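Local coordinates for glypican-1 (Homo sapiens, PDB 4YWT), which carries heparan sulfate chains at the cell surface and through them binds alpha-4(V) collagen and takes part in Schwann cell myelination, at residues A[95-100]-A[229-234]; A[102-107]-A[222-227]; A[211-216]-A[307-313]; A[293-297]-A[385-389]; A[300-304]-A[374-378]. The protein carries 3 engineered substitutions. All blocks are in the same frame, centred on the assembly; numbering follows the deposited sequence. Where two conformers were deposited one is given.

In the fold
The five contacts sample one elongated, mainly helical core, and their chemistry changes with their place in it. Contacts 1 and 2 join the same two long helices, 70-129 and 204-236, at successive levels with centres 10 Å apart; both are partly buried and held by aliphatic groups, with a pair of phenylalanines added in contact 2. Contacts 4 and 5 bind helix 373-387 to helix 286-299 and to the turn that follows it. Contact 4 is partly buried and borders a calcium ion, whereas contact 5 is buried and aromatic. Contact 3, also buried, adds arginines and bound waters to its apolar packing; Arg214 and Ser311 tie it to contact 5.

Contact 1 (A[95-100]-A[229-234]); sequences LQAMLA and ASDVVR
The long antiparallel helix pair of the glypican core, helices 70-129 and 204-236, meets here through Leu95, Leu99 and Val233, with Gln96 reaching across to Arg234. The axes of the two short segments approach to 9.3 Å at a crossing angle of -163°. Val233 sends CG2 between two leucines one helical turn apart: CD2 of Leu95 lies 3.6 Å from it, and CD1 of Leu99 lies 3.9 Å away. The same CD1 of Leu99 rests against the opposing backbone, 3.7 Å from Ser230 N, and touches Ala229 CB at 3.9 Å.

At the more open margin, the extended chain of Gln96, with CG turned opposite the backbone N (chi1 -152°), carries its amide over the aliphatic root of Arg234. NE2 of Gln96 comes to 3.5 Å from Arg234 CB, a van der Waals touch. The guanidinium itself leads away along its own helix, where Arg234 NH2 forms a salt bridge with Asp231 OD1 at 3.3 Å, one turn back, its hydrogen bond weak.

Trp289 of helix 286-299 packs on Leu99, Ala229 and Val233, while Phe391 and Trp392 of helix 391-404 reach Leu95 and Val233 respectively. Aliphatic residues facing inward and polar chains along the flank are typical of helix packing in a bundle, here with the pair antiparallel.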
# COMPACT_ATOMS: atom_id res chain seq x y z
N LEU A 95 -0.55 7.09 6.46
CA LEU A 95 -0.67 5.88 5.65
C LEU A 95 0.43 5.78 4.58
O LEU A 95 1.09 4.74 4.41
CB LEU A 95 -2.04 5.81 4.98
CG LEU A 95 -2.30 4.61 4.07
CD1 LEU A 95 -2.13 3.31 4.84
CD2 LEU A 95 -3.68 4.68 3.46
N GLN A 96 0.63 6.90 3.88
CA GLN A 96 1.63 7.01 2.82
C GLN A 96 3.03 6.72 3.35
O GLN A 96 3.81 6.01 2.70
CB GLN A 96 1.58 8.41 2.21
CG GLN A 96 2.03 8.49 0.76
CD GLN A 96 1.86 9.88 0.19
OE1 GLN A 96 0.92 10.60 0.52
NE2 GLN A 96 2.79 10.28 -0.68
N ALA A 97 3.34 7.26 4.52
CA ALA A 97 4.62 7.00 5.17
C ALA A 97 4.79 5.51 5.43
O ALA A 97 5.85 4.93 5.12
CB ALA A 97 4.74 7.78 6.47
N MET A 98 3.76 4.89 5.99
CA MET A 98 3.80 3.45 6.27
C MET A 98 4.11 2.64 5.00
O MET A 98 5.07 1.85 4.95
CB MET A 98 2.48 2.98 6.89
CG MET A 98 2.51 1.56 7.44
SD MET A 98 2.21 0.27 6.21
CE MET A 98 0.48 0.55 5.83
N LEU A 99 3.30 2.86 3.96
CA LEU A 99 3.48 2.14 2.70
C LEU A 99 4.87 2.36 2.10
O LEU A 99 5.48 1.44 1.58
CB LEU A 99 2.40 2.54 1.69
CG LEU A 99 0.96 2.17 2.03
CD1 LEU A 99 0.01 2.77 1.00
CD2 LEU A 99 0.79 0.66 2.11
N ALA A 100 5.35 3.60 2.20
CA ALA A 100 6.67 3.94 1.66
C ALA A 100 7.78 3.18 2.38
O ALA A 100 8.67 2.59 1.73
CB ALA A 100 6.91 5.44 1.77
N ALA A 229 -0.24 0.94 -4.29
CA ALA A 229 -1.01 1.43 -3.14
C ALA A 229 -0.52 2.82 -2.72
O ALA A 229 -1.33 3.73 -2.48
CB ALA A 229 -0.90 0.45 -1.98
N SER A 230 0.80 2.97 -2.66
CA SER A 230 1.39 4.25 -2.28
C SER A 230 0.96 5.37 -3.23
O SER A 230 0.50 6.43 -2.78
CB SER A 230 2.92 4.14 -2.26
OG SER A 230 3.49 5.11 -1.40
N ASP A 231 1.09 5.13 -4.53
CA ASP A 231 0.71 6.13 -5.53
C ASP A 231 -0.78 6.46 -5.47
O ASP A 231 -1.17 7.62 -5.62
CB ASP A 231 1.09 5.65 -6.93
CG ASP A 231 2.57 5.77 -7.21
OD1 ASP A 231 3.25 6.55 -6.50
OD2 ASP A 231 3.07 5.08 -8.12
N VAL A 232 -1.60 5.44 -5.26
CA VAL A 232 -3.04 5.62 -5.15
C VAL A 232 -3.37 6.53 -3.98
O VAL A 232 -4.14 7.47 -4.13
CB VAL A 232 -3.79 4.27 -4.99
CG1 VAL A 232 -5.21 4.51 -4.50
CG2 VAL A 232 -3.79 3.51 -6.30
N VAL A 233 -2.79 6.25 -2.82
CA VAL A 233 -3.02 7.10 -1.66
C VAL A 233 -2.57 8.54 -1.93
O VAL A 233 -3.31 9.50 -1.68
CB VAL A 233 -2.30 6.57 -0.41
CG1 VAL A 233 -2.43 7.55 0.75
CG2 VAL A 233 -2.87 5.21 -0.02
N ARG A 234 -1.35 8.68 -2.46
CA ARG A 234 -0.79 9.99 -2.78
C ARG A 234 -1.69 10.80 -3.72
O ARG A 234 -1.83 12.01 -3.57
CB ARG A 234 0.60 9.84 -3.39
CG ARG A 234 1.21 11.14 -3.88
CD ARG A 234 2.56 10.92 -4.56
NE ARG A 234 2.47 9.95 -5.65
CZ ARG A 234 2.09 10.26 -6.89
NH1 ARG A 234 1.76 11.50 -7.20
NH2 ARG A 234 2.05 9.31 -7.82

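Contact 2 (A[102-107]-A[222-227]); sequences QLRSFD and FVQGLG
Leu103 and Leu226 mark the closest approach of the two backbones, their CA atoms 5.8 Å apart where helical segments 102-107 and 222-227 run antiparallel, with axes approaching to 9.4 Å and crossing at -162°. The two branches of Leu103 divide the opposing surface between them. CD1 sits 3.3 Å from Val223 O, a close approach to the helix backbone, and also meets Val223 CG1 at 3.6 Å. CD2 rests on Gly227, 3.8 Å from its CA. In return, Leu226 presses CB against Leu103 CD1 and lays its own CD1 beside the backbone of Leu103.

This reciprocal fitting of side chains belongs to the antiparallel helix pair at the middle of the elongated glypican bundle. Beside the leucines the pair becomes aromatic. The edge of Phe222 points into the face of Phe106 in an edge-to-face pair, with ring centroids 4.6 Å apart and planes inclined at 57°. CE2 of Phe222 stands above the centre of the Phe106 ring, nearly equidistant from all six carbons. The reach of Phe222 depends on chi1 of -179°, which swings its ring opposite the backbone N and across the gap. Helix 373-387 adds Leu377 and Ala381 against Phe106.

At the other margin, Val223 CG2 touches Phe106 CB and approaches the backbone N of Asp107. The carboxylate of Asp107 has its polar partner on helix 137-152, where OD1 is hydrogen-bonded to Tyr151 OH.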
# COMPACT_ATOMS: atom_id res chain seq x y z
N GLN A 102 7.49 0.41 4.07
CA GLN A 102 7.34 -0.99 3.66
C GLN A 102 8.02 -1.26 2.32
O GLN A 102 8.80 -2.22 2.17
CB GLN A 102 5.87 -1.39 3.59
CG GLN A 102 5.19 -1.53 4.94
CD GLN A 102 5.78 -2.65 5.78
OE1 GLN A 102 6.31 -3.62 5.24
NE2 GLN A 102 5.70 -2.51 7.10
N LEU A 103 7.73 -0.40 1.35
CA LEU A 103 8.27 -0.53 -0.00
C LEU A 103 9.80 -0.54 0.00
O LEU A 103 10.43 -1.45 -0.55
CB LEU A 103 7.75 0.60 -0.89
CG LEU A 103 8.14 0.54 -2.37
CD1 LEU A 103 7.81 -0.82 -2.93
CD2 LEU A 103 7.43 1.63 -3.15
N ARG A 104 10.38 0.48 0.63
CA ARG A 104 11.83 0.58 0.75
C ARG A 104 12.41 -0.68 1.39
O ARG A 104 13.36 -1.27 0.87
CB ARG A 104 12.22 1.82 1.56
N SER A 105 11.82 -1.08 2.51
CA SER A 105 12.29 -2.26 3.24
C SER A 105 12.32 -3.52 2.37
O SER A 105 13.35 -4.18 2.27
CB SER A 105 11.41 -2.51 4.47
OG SER A 105 11.59 -1.49 5.43
N PHE A 106 11.20 -3.83 1.73
CA PHE A 106 11.12 -5.05 0.93
C PHE A 106 12.00 -5.01 -0.31
O PHE A 106 12.70 -5.99 -0.61
CB PHE A 106 9.67 -5.34 0.53
CG PHE A 106 8.90 -6.09 1.58
CD1 PHE A 106 8.24 -5.40 2.59
CD2 PHE A 106 8.85 -7.47 1.57
CE1 PHE A 106 7.53 -6.09 3.57
CE2 PHE A 106 8.14 -8.16 2.54
CZ PHE A 106 7.48 -7.47 3.54
N ASP A 107 11.97 -3.90 -1.04
CA ASP A 107 12.80 -3.77 -2.24
C ASP A 107 14.28 -3.95 -1.87
O ASP A 107 14.99 -4.81 -2.44
CB ASP A 107 12.58 -2.41 -2.90
CG ASP A 107 13.21 -2.32 -4.28
OD1 ASP A 107 13.11 -3.30 -5.04
OD2 ASP A 107 13.80 -1.26 -4.60
N PHE A 222 4.69 -8.23 -5.32
CA PHE A 222 4.44 -7.66 -4.00
C PHE A 222 4.94 -6.22 -3.94
O PHE A 222 4.20 -5.29 -3.56
CB PHE A 222 5.09 -8.51 -2.91
CG PHE A 222 4.84 -8.00 -1.52
CD1 PHE A 222 3.64 -8.25 -0.87
CD2 PHE A 222 5.82 -7.28 -0.84
CE1 PHE A 222 3.41 -7.79 0.41
CE2 PHE A 222 5.60 -6.82 0.44
CZ PHE A 222 4.39 -7.07 1.07
N VAL A 223 6.20 -6.02 -4.31
CA VAL A 223 6.80 -4.69 -4.32
C VAL A 223 6.00 -3.72 -5.21
O VAL A 223 5.69 -2.59 -4.81
CB VAL A 223 8.27 -4.74 -4.78
CG1 VAL A 223 8.77 -3.38 -5.22
CG2 VAL A 223 9.14 -5.31 -3.66
N GLN A 224 5.66 -4.19 -6.41
CA GLN A 224 4.83 -3.43 -7.34
C GLN A 224 3.50 -3.02 -6.70
O GLN A 224 3.04 -1.89 -6.87
CB GLN A 224 4.56 -4.25 -8.61
CG GLN A 224 5.35 -3.80 -9.82
CD GLN A 224 5.30 -4.81 -10.95
OE1 GLN A 224 4.65 -5.85 -10.84
NE2 GLN A 224 5.98 -4.50 -12.05
N GLY A 225 2.90 -3.95 -5.97
CA GLY A 225 1.66 -3.69 -5.25
C GLY A 225 1.82 -2.59 -4.21
O GLY A 225 0.97 -1.70 -4.11
N LEU A 226 2.90 -2.66 -3.44
CA LEU A 226 3.18 -1.60 -2.47
C LEU A 226 3.30 -0.24 -3.17
O LEU A 226 2.73 0.76 -2.71
CB LEU A 226 4.46 -1.90 -1.69
CG LEU A 226 4.38 -3.04 -0.68
CD1 LEU A 226 5.75 -3.36 -0.12
CD2 LEU A 226 3.41 -2.69 0.45
N GLY A 227 4.02 -0.22 -4.29
CA GLY A 227 4.16 1.00 -5.07
C GLY A 227 2.83 1.56 -5.53
O GLY A 227 2.56 2.76 -5.42

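Contact 3 (A[211-216]-A[307-313]); sequences RATRAF and SGVESVI
Apolar packing between Val312 and the helix bearing Arg211 and Ala215 forms the inner half of this contact. CG1 of Val312 lies 3.4 Å from Arg211 O and 3.7 Å from Ala215 CB; with chi1 at 68° it sits between its own backbone N and carbonyl carbon. Next to it, Ile313 CG1 meets Ala215 CB at 3.9 Å and lies over one face of the Phe216 ring. Packing continues around the guanidinium of Arg211, which an extended chain carries out to the loop: Val309 CG1 stands over one face and Ser307 CB lies at the edge.

The polar bonds run through two waters, both in the guanidinium plane. One accepts from Arg211 NH2 at 2.9 Å and lies within bonding distance of the backbone N-H groups of Ser307 and Val309, the one from Val309 being the longest. The other accepts from Arg214 NH1 at 2.9 Å, with weaker bonds from Arg211 NH2 and Val312 N. A salt bridge from NE to Glu207 further fixes Arg211.

The loop 307-313 is thereby fastened to helix 204-236, with Trp319 of helix 316-328 against Arg211 and Val312, Phe110 and Leu113 of helix 70-129 against Ile313, and helix 137-152 behind Phe216.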
# COMPACT_ATOMS: atom_id res chain seq x y z
N ARG A 211 11.54 -22.86 -8.13
CA ARG A 211 11.65 -21.95 -6.99
C ARG A 211 11.87 -20.50 -7.42
O ARG A 211 11.18 -19.60 -6.93
CB ARG A 211 12.78 -22.40 -6.06
CG ARG A 211 12.46 -23.67 -5.29
CD ARG A 211 13.60 -24.07 -4.37
NE ARG A 211 13.25 -25.26 -3.60
CZ ARG A 211 12.59 -25.24 -2.45
NH1 ARG A 211 12.32 -26.37 -1.82
NH2 ARG A 211 12.20 -24.08 -1.92
N ALA A 212 12.80 -20.27 -8.33
CA ALA A 212 13.08 -18.91 -8.79
C ALA A 212 11.86 -18.33 -9.51
O ALA A 212 11.49 -17.17 -9.28
CB ALA A 212 14.30 -18.87 -9.68
N THR A 213 11.25 -19.15 -10.37
CA THR A 213 10.08 -18.72 -11.12
C THR A 213 8.97 -18.24 -10.20
O THR A 213 8.40 -17.17 -10.40
CB THR A 213 9.53 -19.86 -12.01
OG1 THR A 213 10.50 -20.19 -13.01
CG2 THR A 213 8.24 -19.42 -12.69
N ARG A 214 8.66 -19.03 -9.17
CA ARG A 214 7.64 -18.64 -8.20
C ARG A 214 8.05 -17.40 -7.39
O ARG A 214 7.36 -16.36 -7.40
CB ARG A 214 7.33 -19.81 -7.27
CG ARG A 214 6.61 -19.42 -5.99
CD ARG A 214 6.35 -20.63 -5.10
NE ARG A 214 7.53 -21.47 -4.93
CZ ARG A 214 8.58 -21.15 -4.17
NH1 ARG A 214 9.61 -21.98 -4.07
NH2 ARG A 214 8.61 -20.00 -3.51
N ALA A 215 9.18 -17.52 -6.71
CA ALA A 215 9.61 -16.55 -5.71
C ALA A 215 9.91 -15.16 -6.28
O ALA A 215 9.59 -14.15 -5.65
CB ALA A 215 10.82 -17.07 -4.96
N PHE A 216 10.54 -15.10 -7.45
CA PHE A 216 10.95 -13.80 -7.98
C PHE A 216 9.76 -12.99 -8.50
O PHE A 216 9.69 -11.77 -8.28
CB PHE A 216 12.00 -13.98 -9.08
CG PHE A 216 13.40 -14.11 -8.54
CD1 PHE A 216 14.14 -12.98 -8.21
CD2 PHE A 216 13.97 -15.35 -8.33
CE1 PHE A 216 15.42 -13.09 -7.70
CE2 PHE A 216 15.26 -15.47 -7.83
CZ PHE A 216 15.98 -14.34 -7.51
N SER A 307 8.51 -27.15 1.24
CA SER A 307 9.40 -28.21 1.71
C SER A 307 10.21 -27.85 2.95
O SER A 307 11.04 -28.64 3.40
CB SER A 307 10.35 -28.62 0.58
OG SER A 307 9.65 -29.23 -0.49
N GLY A 308 9.98 -26.67 3.51
CA GLY A 308 10.70 -26.24 4.69
C GLY A 308 12.11 -25.81 4.37
O GLY A 308 13.04 -25.98 5.16
N VAL A 309 12.28 -25.23 3.18
CA VAL A 309 13.57 -24.78 2.69
C VAL A 309 13.53 -23.25 2.65
O VAL A 309 12.46 -22.66 2.51
CB VAL A 309 13.88 -25.36 1.29
CG1 VAL A 309 15.29 -24.98 0.83
CG2 VAL A 309 13.72 -26.87 1.30
N GLU A 310 14.69 -22.61 2.77
CA GLU A 310 14.73 -21.16 2.81
C GLU A 310 14.38 -20.59 1.44
O GLU A 310 14.19 -21.34 0.49
CB GLU A 310 16.11 -20.67 3.25
CG GLU A 310 17.25 -21.38 2.53
CD GLU A 310 18.57 -20.65 2.65
OE1 GLU A 310 18.56 -19.43 2.89
OE2 GLU A 310 19.63 -21.31 2.49
N SER A 311 14.33 -19.27 1.33
CA SER A 311 13.89 -18.65 0.09
C SER A 311 15.02 -18.65 -0.92
O SER A 311 16.18 -18.37 -0.59
CB SER A 311 13.39 -17.23 0.34
OG SER A 311 12.84 -16.68 -0.85
N VAL A 312 14.69 -18.96 -2.17
CA VAL A 312 15.68 -19.06 -3.23
C VAL A 312 16.24 -17.69 -3.60
O VAL A 312 17.35 -17.59 -4.13
CB VAL A 312 15.07 -19.73 -4.49
CG1 VAL A 312 14.02 -18.83 -5.13
CG2 VAL A 312 16.16 -20.09 -5.49
N ILE A 313 15.49 -16.63 -3.29
CA ILE A 313 15.89 -15.27 -3.61
C ILE A 313 17.26 -14.93 -3.02
O ILE A 313 18.02 -14.14 -3.58
CB ILE A 313 14.84 -14.25 -3.12
CG1 ILE A 313 13.49 -14.53 -3.80
CG2 ILE A 313 15.27 -12.82 -3.40
CD1 ILE A 313 12.32 -13.80 -3.16
O HOH W 1 11.92 -20.76 -2.76
O HOH W 2 10.67 -25.07 0.30

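Contact 4 (A[293-297]-A[385-389]); sequences LDSMV and LRDVQ. With CA (calcium ion), chain F.
One face of the Arg386 guanidinium is laid against Val297 CG1, which lies 3.8 Å from NH2, while the Gln389 amide and the Asp294 carboxylate approach at a slant, planes 50° apart, with Gln389 OE1 and Asp294 OD1 nearest at 4.1 Å. The valine and arginine side chains cross at about a right angle, an apolar methyl meeting the flat of a cationic group. These residues flank the seam between helix 286-299 and helix 373-387 with the residues that follow, part of the helical bundle of the glypican core.

Leu293 fills the centre of the seam. Its CD2 is set 3.3 Å from Leu385 O and 3.8 Å from Gln389 CA, and it also touches Val388 CG2 at 4.0 Å, so one methyl touches three residues of 385-389. Leu385 answers by packing CD1 on Met296 CB and its own CB on Val297 CG2. Val388 extends the apolar patch to Leu95 and Met98 of helix 70-129, and its carbonyl O accepts a hydrogen bond from Trp289 NE1.

The backbone of the same segment also binds metal. Asp387 uses its main-chain carbonyl on the calcium ion, and Asp390 OD1 is a further ligand, with waters in the shell. One of these waters also donates to Arg386 O at 3.2 Å, linking the metal to the preceding peptide; Asp387 O itself lies 2.4 Å from the calcium ion.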
# COMPACT_ATOMS: atom_id res chain seq x y z
N LEU A 293 -5.05 -5.51 -1.34
CA LEU A 293 -4.36 -5.85 -0.10
C LEU A 293 -4.50 -7.34 0.23
O LEU A 293 -3.59 -7.94 0.80
CB LEU A 293 -4.88 -5.00 1.06
CG LEU A 293 -4.09 -3.71 1.33
CD1 LEU A 293 -4.24 -2.72 0.19
CD2 LEU A 293 -4.54 -3.08 2.65
N ASP A 294 -5.64 -7.92 -0.13
CA ASP A 294 -5.85 -9.36 0.04
C ASP A 294 -4.87 -10.16 -0.81
O ASP A 294 -4.22 -11.09 -0.32
CB ASP A 294 -7.29 -9.75 -0.30
CG ASP A 294 -8.16 -9.88 0.93
OD1 ASP A 294 -7.84 -9.26 1.97
OD2 ASP A 294 -9.17 -10.61 0.86
N SER A 295 -4.77 -9.81 -2.09
CA SER A 295 -3.86 -10.52 -2.98
C SER A 295 -2.41 -10.29 -2.58
O SER A 295 -1.55 -11.14 -2.82
CB SER A 295 -4.09 -10.09 -4.44
OG SER A 295 -3.62 -8.78 -4.68
N MET A 296 -2.14 -9.15 -1.96
CA MET A 296 -0.79 -8.82 -1.51
C MET A 296 -0.42 -9.60 -0.26
O MET A 296 0.74 -9.99 -0.08
CB MET A 296 -0.67 -7.31 -1.24
CG MET A 296 -0.38 -6.49 -2.48
SD MET A 296 0.15 -4.81 -2.11
CE MET A 296 -1.29 -4.18 -1.25
N VAL A 297 -1.39 -9.83 0.62
CA VAL A 297 -1.18 -10.69 1.77
C VAL A 297 -0.96 -12.12 1.29
O VAL A 297 -0.08 -12.83 1.77
CB VAL A 297 -2.37 -10.63 2.76
CG1 VAL A 297 -2.30 -11.79 3.74
CG2 VAL A 297 -2.38 -9.30 3.49
N LEU A 385 -0.95 -4.33 6.85
CA LEU A 385 -1.88 -4.34 5.73
C LEU A 385 -3.28 -4.75 6.18
O LEU A 385 -4.27 -4.21 5.69
CB LEU A 385 -1.39 -5.28 4.62
CG LEU A 385 -0.20 -4.75 3.81
CD1 LEU A 385 0.08 -5.63 2.61
CD2 LEU A 385 -0.44 -3.31 3.38
N ARG A 386 -3.36 -5.71 7.10
CA ARG A 386 -4.64 -6.07 7.69
C ARG A 386 -5.18 -4.90 8.51
O ARG A 386 -6.39 -4.76 8.68
CB ARG A 386 -4.52 -7.31 8.57
CG ARG A 386 -4.30 -8.61 7.81
CD ARG A 386 -4.28 -9.80 8.75
NE ARG A 386 -3.24 -10.77 8.41
CZ ARG A 386 -3.43 -11.84 7.65
NH1 ARG A 386 -4.63 -12.09 7.15
NH2 ARG A 386 -2.43 -12.66 7.40
N ASP A 387 -4.27 -4.06 9.00
CA ASP A 387 -4.66 -2.92 9.83
C ASP A 387 -5.26 -1.76 9.03
O ASP A 387 -6.08 -1.00 9.55
CB ASP A 387 -3.46 -2.42 10.63
CG ASP A 387 -3.83 -1.32 11.60
OD1 ASP A 387 -4.78 -1.52 12.39
OD2 ASP A 387 -3.17 -0.26 11.58
N VAL A 388 -4.86 -1.62 7.77
CA VAL A 388 -5.29 -0.47 6.97
C VAL A 388 -6.19 -0.86 5.79
O VAL A 388 -6.40 -0.05 4.88
CB VAL A 388 -4.08 0.31 6.42
CG1 VAL A 388 -3.21 0.82 7.56
CG2 VAL A 388 -3.27 -0.56 5.46
N GLN A 389 -6.73 -2.07 5.81
CA GLN A 389 -7.63 -2.51 4.75
C GLN A 389 -8.98 -1.80 4.86
O GLN A 389 -9.73 -1.72 3.88
CB GLN A 389 -7.83 -4.02 4.79
CG GLN A 389 -8.28 -4.56 6.14
CD GLN A 389 -8.44 -6.07 6.14
OE1 GLN A 389 -8.44 -6.70 5.09
NE2 GLN A 389 -8.59 -6.64 7.33
CA CA F . -8.07 -0.30 10.61
O HOH W 3 -8.24 -2.63 10.14
O HOH W 4 -8.81 1.88 11.27
O HOH W 5 -7.40 1.81 9.71

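Contact 5 (A[300-304]-A[374-378]); sequences TDKFW and LEKLV
With chi1 of -55°, Trp304 places its indole opposite its own carbonyl carbon and aims it at helix 373-387, where Leu374, at chi1 of -179°, directs its branches back from the other side. The indole and the leucine thus reach out from facing backbones, and they meet at Trp304 CZ2, 3.5 Å from Leu374 CG and 3.6 Å from Leu374 CD2. The neighbouring CH2 of Trp304 touches Val378 CG2 at 3.7 Å, one helical turn further on. Glu375 N lies at the edge of the indole, near its plane, 3.8 Å from CZ2, so the benzo end of the tryptophan is lodged against the helix backbone as well as its side chains.

Phe303 adds a second ring to the same patch. Its CD2 is shared between the two aliphatic residues, 3.9 Å from Val378 CG2 and 4.0 Å from Leu374 CD1. Phe303 CB in turn lies over one face of the Trp304 indole, and Thr300 CA over the centre of the Phe303 ring, so that the turn folds closely upon itself. Thr300 completes the row, with OG1 3.9 Å from Val378 CG1; that hydroxyl has its polar partner in the hydrogen bond with Val297 O of helix 286-299.

Around this patch Phe110 of helix 70-129 makes an edge-to-face pair with Phe303, and Ala218 of helix 204-236 touches the Phe303 side chain. Phe303 O and Ser311 OG are hydrogen-bonded, linking the turn to the loop beyond. Across the interface itself the union is one of aromatic and aliphatic carbon, which implies that shape and burial, rather than directed polar bonds, hold this turn to helix 373-387.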
# COMPACT_ATOMS: atom_id res chain seq x y z
N THR A 300 2.61 -13.26 -0.44
CA THR A 300 3.78 -13.42 0.42
C THR A 300 4.08 -14.88 0.73
O THR A 300 5.21 -15.23 1.06
CB THR A 300 3.62 -12.65 1.75
OG1 THR A 300 2.52 -13.19 2.49
CG2 THR A 300 3.37 -11.17 1.48
N ASP A 301 3.06 -15.73 0.64
CA ASP A 301 3.23 -17.16 0.88
C ASP A 301 4.17 -17.78 -0.16
O ASP A 301 4.89 -18.73 0.13
CB ASP A 301 1.88 -17.88 0.86
CG ASP A 301 1.03 -17.55 2.07
OD1 ASP A 301 1.60 -17.16 3.12
OD2 ASP A 301 -0.21 -17.68 1.98
N LYS A 302 4.15 -17.21 -1.36
CA LYS A 302 4.91 -17.75 -2.48
C LYS A 302 6.39 -17.41 -2.41
O LYS A 302 7.17 -17.84 -3.26
CB LYS A 302 4.33 -17.23 -3.81
CG LYS A 302 2.92 -17.70 -4.08
CD LYS A 302 2.80 -19.20 -3.90
CE LYS A 302 1.50 -19.73 -4.48
NZ LYS A 302 1.43 -21.22 -4.41
N PHE A 303 6.78 -16.65 -1.39
CA PHE A 303 8.19 -16.31 -1.20
C PHE A 303 8.99 -17.56 -0.84
O PHE A 303 10.20 -17.63 -1.08
CB PHE A 303 8.36 -15.24 -0.11
CG PHE A 303 7.81 -13.89 -0.48
CD1 PHE A 303 7.31 -13.65 -1.76
CD2 PHE A 303 7.79 -12.86 0.44
CE1 PHE A 303 6.81 -12.41 -2.10
CE2 PHE A 303 7.28 -11.61 0.11
CZ PHE A 303 6.79 -11.39 -1.16
N TRP A 304 8.31 -18.55 -0.27
CA TRP A 304 8.93 -19.82 0.07
C TRP A 304 8.23 -20.99 -0.61
O TRP A 304 7.13 -20.84 -1.15
CB TRP A 304 8.92 -20.05 1.58
CG TRP A 304 9.55 -18.97 2.38
CD1 TRP A 304 10.86 -18.88 2.77
CD2 TRP A 304 8.89 -17.81 2.92
NE1 TRP A 304 11.06 -17.74 3.51
CE2 TRP A 304 9.87 -17.07 3.61
CE3 TRP A 304 7.58 -17.34 2.88
CZ2 TRP A 304 9.56 -15.87 4.26
CZ3 TRP A 304 7.28 -16.15 3.52
CH2 TRP A 304 8.27 -15.43 4.20
N LEU A 374 13.22 -12.04 6.24
CA LEU A 374 12.09 -12.02 5.31
C LEU A 374 10.79 -12.39 6.00
O LEU A 374 9.75 -11.79 5.73
CB LEU A 374 12.35 -12.96 4.13
CG LEU A 374 11.26 -13.01 3.07
CD1 LEU A 374 11.02 -11.63 2.47
CD2 LEU A 374 11.60 -14.02 1.98
N GLU A 375 10.84 -13.38 6.89
CA GLU A 375 9.65 -13.85 7.58
C GLU A 375 9.11 -12.80 8.56
O GLU A 375 7.90 -12.58 8.65
CB GLU A 375 9.95 -15.16 8.31
CG GLU A 375 8.73 -15.82 8.94
CD GLU A 375 9.00 -17.25 9.37
OE1 GLU A 375 9.93 -17.87 8.81
OE2 GLU A 375 8.29 -17.75 10.27
N LYS A 376 10.02 -12.16 9.30
CA LYS A 376 9.63 -11.10 10.22
C LYS A 376 9.02 -9.93 9.45
O LYS A 376 7.99 -9.37 9.85
CB LYS A 376 10.83 -10.63 11.04
CG LYS A 376 11.41 -11.68 11.96
CD LYS A 376 12.40 -11.06 12.94
CE LYS A 376 13.13 -12.12 13.74
NZ LYS A 376 12.18 -13.06 14.39
N LEU A 377 9.68 -9.57 8.35
CA LEU A 377 9.19 -8.51 7.47
C LEU A 377 7.79 -8.84 6.97
O LEU A 377 6.93 -7.97 6.90
CB LEU A 377 10.14 -8.30 6.29
CG LEU A 377 11.44 -7.56 6.59
CD1 LEU A 377 12.31 -7.52 5.35
CD2 LEU A 377 11.15 -6.15 7.09
N VAL A 378 7.57 -10.11 6.62
CA VAL A 378 6.27 -10.54 6.12
C VAL A 378 5.20 -10.48 7.22
O VAL A 378 4.08 -10.05 6.96
CB VAL A 378 6.35 -11.97 5.54
CG1 VAL A 378 4.97 -12.62 5.48
CG2 VAL A 378 6.97 -11.94 4.15